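Long-range contacts in putative potassium transport protein (PDB 4XTT), which probably belongs to a bacterial potassium-uptake system as its regulatory subunit, and binds the nucleotide second messenger c-di-AMP in its RCK C domain: residues A[26-32]-A[59-65]; A[43-49]-A[66-72]. All coordinates share one frame; numbering follows the deposited sequence.

Contact 1 (A[26-32]-A[59-65]); sequences MAGQSII and PNINLEI. With 2BA ((2R,3R,3aS,5R,7aR,9R,10R,10aS,12R,14aR)-2,9-bis(6-amino-9H-purin-9-yl)octahydro-2H,7H-difuro[3,2-d:3',2'-j][1,3,7,9,2,8 ]tetraoxadiphosphacyclododecine-3,5,10,12-tetrol 5,12-dioxide), chain C.
The flat amide of N62 has the carbonyl oxygen of G28 over one face, with G28 O 3.3 Å from N62 CG. From there the amide N-H cannot point at the oxygen. At the other end, CB of the P59 ring meets I31 CG1 at 3.7 Å. I31 CD1 lies over one face of an adenine of the bound c-di-AMP, 3.4 Å from its C51. P59 CB approaches C81 of that base obliquely from the same side. The extended chi2 of I31 (-171°) carries CD1 out to the purine. At the oxygen end of the N60 amide lies the methyl I32 CD1.

L63 is gripped by its backbone. G28 N donates to L63 O (2.8 Å), and L63 N to Q29 O (2.7 Å). The donor G28 N sits in a type II turn, M26 to Q29. The L63 branches divide: CD1 touches M26 CG at 3.6 Å and CD2 faces I31 CG2. I32 N makes a weak bond to P59 O. S30 OG is bonded to D33 N.

The contact joins two loops, one from strand 15-21 to helix 36-40, the other from strand 52-55 to strand 68-72. L63 packs on I47 of strand 43-49. P59 packs on R37 of the second subunit; both line the c-di-AMP pocket, which the two subunits share.

Contact 2 (A[43-49]-A[66-72]); sequences NIIAIKR and GDILIMI. With 2BA ((2R,3R,3aS,5R,7aR,9R,10R,10aS,12R,14aR)-2,9-bis(6-amino-9H-purin-9-yl)octahydro-2H,7H-difuro[3,2-d:3',2'-j][1,3,7,9,2,8 ]tetraoxadiphosphacyclododecine-3,5,10,12-tetrol 5,12-dioxide), chain C.
Strands 43-49 and 68-72 are the two central strands of the four-stranded antiparallel sheet in the TrkA-C (RCK C) domain. N43 and I72 form a hydrogen-bonded pair: N43 N donates to I72 O, and I72 N returns a bond to N43 O (2.9 Å). K48 and I68 do the same at the far end, with K48 N to I68 O at 2.8 Å. Between them lies a classic beta bulge. I45 and A46 together face I70: I45 N donates to I70 O (3.0 Å) and I70 N to A46 O. I45 has a helix-like backbone, and the bulge shifts the alternation of side chains.

I44, I47, L69 and M71 share one face of the sheet. I47 CG1 runs beside L69 CD2 at 3.7 Å, and M71 reaches L78 and F81 of helix 75-83. N43, A46, K48, I68, I70 and I72 lie on the other face, where A46 and I72 pack on the second subunit.

I44 pairs with M71 without hydrogen bonds, which leaves its N and O for the ligand. I44 N donates to N11 of an adenine (3.0 Å), and the amino group N61 donates to I44 O (2.8 Å). Two bonds thus read one edge of the base and fix its rotation.

At the strand end R49 bridges to D67. R49 leaves with CG anti to its own N (chi1 -174°), then bends at chi2 and chi3 to turn back. The guanidinium and carboxylate planes stand 55° apart. D67 OD2 also accepts E64 N, and R49 NH2 meets that same OD2 at 2.8 Å.

Contact 2 is the buried core of the domain, held by a ladder of backbone bonds that a beta bulge interrupts, with mostly apolar side chains on both faces. Contact 1 is partly buried, lies farther out, and relies on a turn, a few backbone bonds and scattered apolar touches. Their centres are about 11 Å apart. L63 of contact 1 joins them, packing its CD2 against I47 and L69. A long, weak ion pair of E64 with R49 adds a polar tie. Both reach the same adenine in different ways: 26-32 and 59-65 give it apolar atoms over a face, and 43-49 gives its edge backbone hydrogen bonds. Their segments alternate along the chain.

Contact 1 (A[26-32]-A[59-65])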
loop_
_atom_site.group_PDB
_atom_site.type_symbol
_atom_site.label_atom_id
_atom_site.label_comp_id
_atom_site.label_asym_id
_atom_site.label_seq_id
_atom_site.Cartn_x
_atom_site.Cartn_y
_atom_site.Cartn_z
ATOM N N MET A 26 -6.140 18.213 7.336
ATOM C CA MET A 26 -5.897 17.203 6.315
ATOM C C MET A 26 -7.194 16.837 5.595
ATOM O O MET A 26 -7.175 16.375 4.452
ATOM C CB MET A 26 -5.220 15.986 6.961
ATOM C CG MET A 26 -5.582 14.623 6.420
ATOM S SD MET A 26 -4.458 13.372 7.087
ATOM C CE MET A 26 -4.295 13.934 8.774
ATOM N N ALA A 27 -8.323 17.082 6.255
ATOM C CA ALA A 27 -9.636 16.884 5.643
ATOM C C ALA A 27 -9.893 17.963 4.593
ATOM O O ALA A 27 -9.514 19.123 4.775
ATOM C CB ALA A 27 -10.729 16.895 6.696
ATOM N N GLY A 28 -10.517 17.578 3.484
ATOM C CA GLY A 28 -10.733 18.510 2.394
ATOM C C GLY A 28 -9.636 18.372 1.360
ATOM O O GLY A 28 -9.741 18.892 0.249
ATOM N N GLN A 29 -8.564 17.686 1.744
ATOM C CA GLN A 29 -7.453 17.435 0.838
ATOM C C GLN A 29 -7.467 15.984 0.374
ATOM O O GLN A 29 -8.008 15.114 1.054
ATOM C CB GLN A 29 -6.122 17.756 1.509
ATOM C CG GLN A 29 -5.959 19.207 1.920
ATOM C CD GLN A 29 -4.568 19.500 2.446
ATOM O OE1 GLN A 29 -3.640 19.743 1.671
ATOM N NE2 GLN A 29 -4.410 19.460 3.765
ATOM N N SER A 30 -6.866 15.729 -0.783
ATOM C CA SER A 30 -6.753 14.374 -1.315
ATOM C C SER A 30 -5.353 13.842 -1.083
ATOM O O SER A 30 -4.445 14.613 -0.770
ATOM C CB SER A 30 -7.060 14.356 -2.807
ATOM O OG SER A 30 -6.093 15.112 -3.509
ATOM N N ILE A 31 -5.155 12.536 -1.241
ATOM C CA ILE A 31 -3.817 12.007 -1.005
ATOM C C ILE A 31 -2.918 12.299 -2.208
ATOM O O ILE A 31 -1.697 12.156 -2.123
ATOM C CB ILE A 31 -3.819 10.483 -0.697
ATOM C CG1 ILE A 31 -3.941 9.655 -1.969
ATOM C CG2 ILE A 31 -4.927 10.108 0.269
ATOM C CD1 ILE A 31 -4.178 8.167 -1.698
ATOM N N ILE A 32 -3.506 12.790 -3.298
ATOM C CA ILE A 32 -2.704 13.219 -4.443
ATOM C C ILE A 32 -2.356 14.695 -4.308
ATOM O O ILE A 32 -1.358 15.150 -4.857
ATOM C CB ILE A 32 -3.421 12.951 -5.795
ATOM C CG1 ILE A 32 -2.409 12.941 -6.947
ATOM C CG2 ILE A 32 -4.524 13.966 -6.063
ATOM C CD1 ILE A 32 -3.047 12.748 -8.312
ATOM N N PRO A 59 -6.850 8.258 -5.236
ATOM C CA PRO A 59 -6.038 9.374 -4.743
ATOM C C PRO A 59 -6.673 10.746 -4.977
ATOM O O PRO A 59 -6.165 11.728 -4.446
ATOM C CB PRO A 59 -4.741 9.241 -5.543
ATOM C CG PRO A 59 -5.150 8.564 -6.792
ATOM C CD PRO A 59 -6.233 7.604 -6.401
ATOM N N ASN A 60 -7.770 10.808 -5.730
ATOM C CA ASN A 60 -8.367 12.092 -6.086
ATOM C C ASN A 60 -9.575 12.470 -5.240
ATOM O O ASN A 60 -10.096 13.576 -5.384
ATOM C CB ASN A 60 -8.794 12.104 -7.559
ATOM C CG ASN A 60 -7.666 11.740 -8.507
ATOM O OD1 ASN A 60 -6.945 12.615 -8.995
ATOM N ND2 ASN A 60 -7.506 10.446 -8.775
ATOM N N ILE A 61 -10.022 11.573 -4.360
ATOM C CA ILE A 61 -11.141 11.911 -3.487
ATOM C C ILE A 61 -10.640 12.699 -2.291
ATOM O O ILE A 61 -9.537 12.465 -1.803
ATOM C CB ILE A 61 -11.919 10.660 -2.992
ATOM C CG1 ILE A 61 -11.093 9.851 -1.979
ATOM C CG2 ILE A 61 -12.366 9.797 -4.171
ATOM C CD1 ILE A 61 -11.849 8.694 -1.334
ATOM N N ASN A 62 -11.450 13.645 -1.832
ATOM C CA ASN A 62 -11.114 14.445 -0.660
ATOM C C ASN A 62 -11.251 13.633 0.617
ATOM O O ASN A 62 -12.244 12.938 0.817
ATOM C CB ASN A 62 -11.982 15.700 -0.608
ATOM C CG ASN A 62 -11.530 16.751 -1.604
ATOM O OD1 ASN A 62 -10.566 16.542 -2.339
ATOM N ND2 ASN A 62 -12.244 17.867 -1.661
ATOM N N LEU A 63 -10.250 13.725 1.484
ATOM C CA LEU A 63 -10.306 13.027 2.758
ATOM C C LEU A 63 -11.333 13.707 3.645
ATOM O O LEU A 63 -11.324 14.927 3.800
ATOM C CB LEU A 63 -8.938 13.018 3.447
ATOM C CG LEU A 63 -7.752 12.367 2.731
ATOM C CD1 LEU A 63 -6.487 12.610 3.527
ATOM C CD2 LEU A 63 -7.967 10.869 2.515
ATOM N N GLU A 64 -12.211 12.907 4.235
ATOM C CA GLU A 64 -13.244 13.429 5.115
ATOM C C GLU A 64 -12.804 13.298 6.561
ATOM O O GLU A 64 -11.869 12.557 6.872
ATOM C CB GLU A 64 -14.566 12.697 4.877
ATOM C CG GLU A 64 -14.997 12.714 3.414
ATOM C CD GLU A 64 -16.307 11.999 3.170
ATOM O OE1 GLU A 64 -16.681 11.141 3.997
ATOM O OE2 GLU A 64 -16.966 12.301 2.151
ATOM N N ILE A 65 -13.483 14.023 7.439
ATOM C CA ILE A 65 -13.164 13.997 8.855
ATOM C C ILE A 65 -13.424 12.602 9.430
ATOM O O ILE A 65 -14.450 11.976 9.158
ATOM C CB ILE A 65 -13.987 15.051 9.630
ATOM C CG1 ILE A 65 -14.100 16.353 8.827
ATOM C CG2 ILE A 65 -13.372 15.321 10.984
ATOM C CD1 ILE A 65 -15.402 16.503 8.041
HETATM P P 2BA C . 3.539 8.020 -7.154
HETATM O O1P 2BA C . 3.985 7.363 -5.905
HETATM O O2P 2BA C . 4.756 8.590 -7.814
HETATM O "O5'" 2BA C . 2.919 6.906 -8.129
HETATM C "C5'" 2BA C . 2.413 7.305 -9.416
HETATM C "C4'" 2BA C . 1.684 6.177 -10.028
HETATM O "O4'" 2BA C . 2.466 4.902 -9.974
HETATM C "C3'" 2BA C . 0.459 5.924 -9.275
HETATM O "O3'" 2BA C . -0.633 6.700 -9.842
HETATM C "C2'" 2BA C . 0.181 4.513 -9.443
HETATM O "O2'" 2BA C . -0.587 4.281 -10.658
HETATM C "C1'" 2BA C . 1.506 3.862 -9.542
HETATM N N9 2BA C . 1.900 3.393 -8.289
HETATM C C8 2BA C . 2.778 3.988 -7.726
HETATM N N7 2BA C . 3.031 3.389 -6.527
HETATM C C5 2BA C . 2.020 2.277 -6.583
HETATM C C6 2BA C . 1.584 1.207 -5.815
HETATM N N6 2BA C . 2.193 0.993 -4.576
HETATM N N1 2BA C . 0.607 0.376 -6.210
HETATM C C2 2BA C . 0.020 0.551 -7.366
HETATM N N3 2BA C . 0.360 1.543 -8.167
HETATM C C4 2BA C . 1.336 2.419 -7.840
HETATM P P1 2BA C . -1.685 7.320 -8.792
HETATM O O1P1 2BA C . -2.329 6.156 -8.124
HETATM O O2P1 2BA C . -2.729 8.051 -9.566
HETATM O "O5'1" 2BA C . -1.118 8.258 -7.624
HETATM C "C5'1" 2BA C . -0.360 9.419 -7.923
HETATM C "C4'1" 2BA C . 0.268 9.881 -6.666
HETATM O "O4'1" 2BA C . -0.745 9.950 -5.578
HETATM C "C3'1" 2BA C . 1.272 8.907 -6.208
HETATM O "O3'1" 2BA C . 2.589 9.230 -6.720
HETATM C "C2'1" 2BA C . 1.276 8.999 -4.758
HETATM O "O2'1" 2BA C . 2.178 10.061 -4.360
HETATM C "C1'1" 2BA C . -0.104 9.345 -4.375
HETATM N N91 2BA C . -0.814 8.196 -3.976
HETATM C C81 2BA C . -1.722 7.781 -4.681
HETATM N N71 2BA C . -2.306 6.657 -4.155
HETATM C C51 2BA C . -1.446 6.553 -2.917
HETATM C C61 2BA C . -1.336 5.715 -1.803
HETATM N N61 2BA C . -2.215 4.601 -1.665
HETATM N N11 2BA C . -0.443 5.906 -0.862
HETATM C C21 2BA C . 0.406 6.924 -0.922
HETATM N N31 2BA C . 0.401 7.798 -1.935
HETATM C C41 2BA C . -0.493 7.665 -2.948
#

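Contact 2 (A[43-49]-A[66-72])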
loop_
_atom_site.group_PDB
_atom_site.type_symbol
_atom_site.label_atom_id
_atom_site.label_comp_id
_atom_site.label_asym_id
_atom_site.label_seq_id
_atom_site.Cartn_x
_atom_site.Cartn_y
_atom_site.Cartn_z
ATOM N N ASN A 43 3.223 4.188 1.920
ATOM C CA ASN A 43 2.145 3.561 1.176
ATOM C C ASN A 43 0.868 3.508 2.005
ATOM O O ASN A 43 0.877 3.050 3.153
ATOM C CB ASN A 43 2.550 2.157 0.745
ATOM C CG ASN A 43 1.477 1.460 -0.073
ATOM O OD1 ASN A 43 0.749 2.095 -0.835
ATOM N ND2 ASN A 43 1.387 0.141 0.069
ATOM N N ILE A 44 -0.219 4.027 1.444
ATOM C CA ILE A 44 -1.520 3.937 2.090
ATOM C C ILE A 44 -2.256 2.730 1.514
ATOM O O ILE A 44 -2.641 2.725 0.338
ATOM C CB ILE A 44 -2.329 5.222 1.890
ATOM C CG1 ILE A 44 -1.560 6.405 2.488
ATOM C CG2 ILE A 44 -3.729 5.084 2.471
ATOM C CD1 ILE A 44 -2.363 7.656 2.606
ATOM N N ILE A 45 -2.432 1.710 2.352
ATOM C CA ILE A 45 -3.016 0.427 1.951
ATOM C C ILE A 45 -4.532 0.553 1.839
ATOM O O ILE A 45 -5.157 -0.025 0.947
ATOM C CB ILE A 45 -2.649 -0.695 2.955
ATOM C CG1 ILE A 45 -1.133 -0.777 3.106
ATOM C CG2 ILE A 45 -3.197 -2.029 2.506
ATOM C CD1 ILE A 45 -0.669 -1.768 4.153
ATOM N N ALA A 46 -5.114 1.295 2.776
ATOM C CA ALA A 46 -6.559 1.459 2.861
ATOM C C ALA A 46 -6.932 2.670 3.710
ATOM O O ALA A 46 -6.088 3.249 4.401
ATOM C CB ALA A 46 -7.207 0.204 3.431
ATOM N N ILE A 47 -8.208 3.040 3.642
ATOM C CA ILE A 47 -8.778 4.104 4.464
ATOM C C ILE A 47 -9.942 3.521 5.247
ATOM O O ILE A 47 -10.786 2.829 4.671
ATOM C CB ILE A 47 -9.280 5.305 3.611
ATOM C CG1 ILE A 47 -8.118 5.989 2.888
ATOM C CG2 ILE A 47 -10.005 6.326 4.473
ATOM C CD1 ILE A 47 -8.535 7.199 2.057
ATOM N N LYS A 48 -9.997 3.774 6.552
ATOM C CA LYS A 48 -11.162 3.349 7.328
ATOM C C LYS A 48 -12.238 4.419 7.353
ATOM O O LYS A 48 -12.075 5.475 7.966
ATOM C CB LYS A 48 -10.799 2.998 8.767
ATOM C CG LYS A 48 -10.154 1.660 8.946
ATOM C CD LYS A 48 -10.451 1.111 10.334
ATOM C CE LYS A 48 -11.950 0.831 10.506
ATOM N NZ LYS A 48 -12.260 -0.021 11.700
ATOM N N ARG A 49 -13.342 4.135 6.677
ATOM C CA ARG A 49 -14.480 5.034 6.676
ATOM C C ARG A 49 -15.571 4.410 7.544
ATOM O O ARG A 49 -16.156 3.382 7.200
ATOM C CB ARG A 49 -14.981 5.293 5.260
ATOM C CG ARG A 49 -16.080 6.342 5.194
ATOM C CD ARG A 49 -15.564 7.621 4.567
ATOM N NE ARG A 49 -15.279 7.438 3.146
ATOM C CZ ARG A 49 -14.569 8.285 2.407
ATOM N NH1 ARG A 49 -14.366 8.035 1.120
ATOM N NH2 ARG A 49 -14.059 9.379 2.958
ATOM N N GLY A 66 -12.469 12.106 10.207
ATOM C CA GLY A 66 -12.607 10.808 10.837
ATOM C C GLY A 66 -12.048 9.662 10.020
ATOM O O GLY A 66 -11.991 8.528 10.503
ATOM N N ASP A 67 -11.641 9.951 8.785
ATOM C CA ASP A 67 -10.984 8.955 7.944
ATOM C C ASP A 67 -9.676 8.510 8.564
ATOM O O ASP A 67 -8.834 9.331 8.924
ATOM C CB ASP A 67 -10.726 9.500 6.539
ATOM C CG ASP A 67 -11.952 9.455 5.659
ATOM O OD1 ASP A 67 -12.864 8.651 5.944
ATOM O OD2 ASP A 67 -12.004 10.233 4.686
ATOM N N ILE A 68 -9.523 7.203 8.706
ATOM C CA ILE A 68 -8.308 6.637 9.258
ATOM C C ILE A 68 -7.421 6.083 8.144
ATOM O O ILE A 68 -7.764 5.084 7.509
ATOM C CB ILE A 68 -8.626 5.537 10.290
ATOM C CG1 ILE A 68 -9.445 6.128 11.444
ATOM C CG2 ILE A 68 -7.341 4.925 10.829
ATOM C CD1 ILE A 68 -9.960 5.105 12.420
ATOM N N LEU A 69 -6.297 6.746 7.888
ATOM C CA LEU A 69 -5.371 6.257 6.877
ATOM C C LEU A 69 -4.539 5.132 7.472
ATOM O O LEU A 69 -3.933 5.289 8.531
ATOM C CB LEU A 69 -4.454 7.371 6.350
ATOM C CG LEU A 69 -5.105 8.681 5.898
ATOM C CD1 LEU A 69 -4.093 9.564 5.203
ATOM C CD2 LEU A 69 -6.295 8.428 4.988
ATOM N N ILE A 70 -4.516 3.992 6.793
ATOM C CA ILE A 70 -3.688 2.887 7.240
ATOM C C ILE A 70 -2.392 2.900 6.426
ATOM O O ILE A 70 -2.383 2.603 5.226
ATOM C CB ILE A 70 -4.420 1.544 7.098
ATOM C CG1 ILE A 70 -5.807 1.640 7.735
ATOM C CG2 ILE A 70 -3.615 0.433 7.732
ATOM C CD1 ILE A 70 -6.605 0.359 7.673
ATOM N N MET A 71 -1.293 3.238 7.088
ATOM C CA MET A 71 -0.057 3.512 6.373
ATOM C C MET A 71 1.014 2.493 6.694
ATOM O O MET A 71 1.092 1.976 7.812
ATOM C CB MET A 71 0.456 4.904 6.714
ATOM C CG MET A 71 -0.562 5.999 6.565
ATOM S SD MET A 71 0.117 7.571 7.112
ATOM C CE MET A 71 0.718 7.096 8.729
ATOM N N ILE A 72 1.866 2.238 5.713
ATOM C CA ILE A 72 2.981 1.333 5.897
ATOM C C ILE A 72 4.223 1.946 5.257
ATOM O O ILE A 72 4.165 2.470 4.143
ATOM C CB ILE A 72 2.635 -0.057 5.320
ATOM C CG1 ILE A 72 3.706 -1.082 5.659
ATOM C CG2 ILE A 72 2.406 0.009 3.816
ATOM C CD1 ILE A 72 3.287 -2.481 5.279
HETATM P P 2BA C . 3.539 8.020 -7.154
HETATM O O1P 2BA C . 3.985 7.363 -5.905
HETATM O O2P 2BA C . 4.756 8.590 -7.814
HETATM O "O5'" 2BA C . 2.919 6.906 -8.129
HETATM C "C5'" 2BA C . 2.413 7.305 -9.416
HETATM C "C4'" 2BA C . 1.684 6.177 -10.028
HETATM O "O4'" 2BA C . 2.466 4.902 -9.974
HETATM C "C3'" 2BA C . 0.459 5.924 -9.275
HETATM O "O3'" 2BA C . -0.633 6.700 -9.842
HETATM C "C2'" 2BA C . 0.181 4.513 -9.443
HETATM O "O2'" 2BA C . -0.587 4.281 -10.658
HETATM C "C1'" 2BA C . 1.506 3.862 -9.542
HETATM N N9 2BA C . 1.900 3.393 -8.289
HETATM C C8 2BA C . 2.778 3.988 -7.726
HETATM N N7 2BA C . 3.031 3.389 -6.527
HETATM C C5 2BA C . 2.020 2.277 -6.583
HETATM C C6 2BA C . 1.584 1.207 -5.815
HETATM N N6 2BA C . 2.193 0.993 -4.576
HETATM N N1 2BA C . 0.607 0.376 -6.210
HETATM C C2 2BA C . 0.020 0.551 -7.366
HETATM N N3 2BA C . 0.360 1.543 -8.167
HETATM C C4 2BA C . 1.336 2.419 -7.840
HETATM P P1 2BA C . -1.685 7.320 -8.792
HETATM O O1P1 2BA C . -2.329 6.156 -8.124
HETATM O O2P1 2BA C . -2.729 8.051 -9.566
HETATM O "O5'1" 2BA C . -1.118 8.258 -7.624
HETATM C "C5'1" 2BA C . -0.360 9.419 -7.923
HETATM C "C4'1" 2BA C . 0.268 9.881 -6.666
HETATM O "O4'1" 2BA C . -0.745 9.950 -5.578
HETATM C "C3'1" 2BA C . 1.272 8.907 -6.208
HETATM O "O3'1" 2BA C . 2.589 9.230 -6.720
HETATM C "C2'1" 2BA C . 1.276 8.999 -4.758
HETATM O "O2'1" 2BA C . 2.178 10.061 -4.360
HETATM C "C1'1" 2BA C . -0.104 9.345 -4.375
HETATM N N91 2BA C . -0.814 8.196 -3.976
HETATM C C81 2BA C . -1.722 7.781 -4.681
HETATM N N71 2BA C . -2.306 6.657 -4.155
HETATM C C51 2BA C . -1.446 6.553 -2.917
HETATM C C61 2BA C . -1.336 5.715 -1.803
HETATM N N61 2BA C . -2.215 4.601 -1.665
HETATM N N11 2BA C . -0.443 5.906 -0.862
HETATM C C21 2BA C . 0.406 6.924 -0.922
HETATM N N31 2BA C . 0.401 7.798 -1.935
HETATM C C41 2BA C . -0.493 7.665 -2.948
#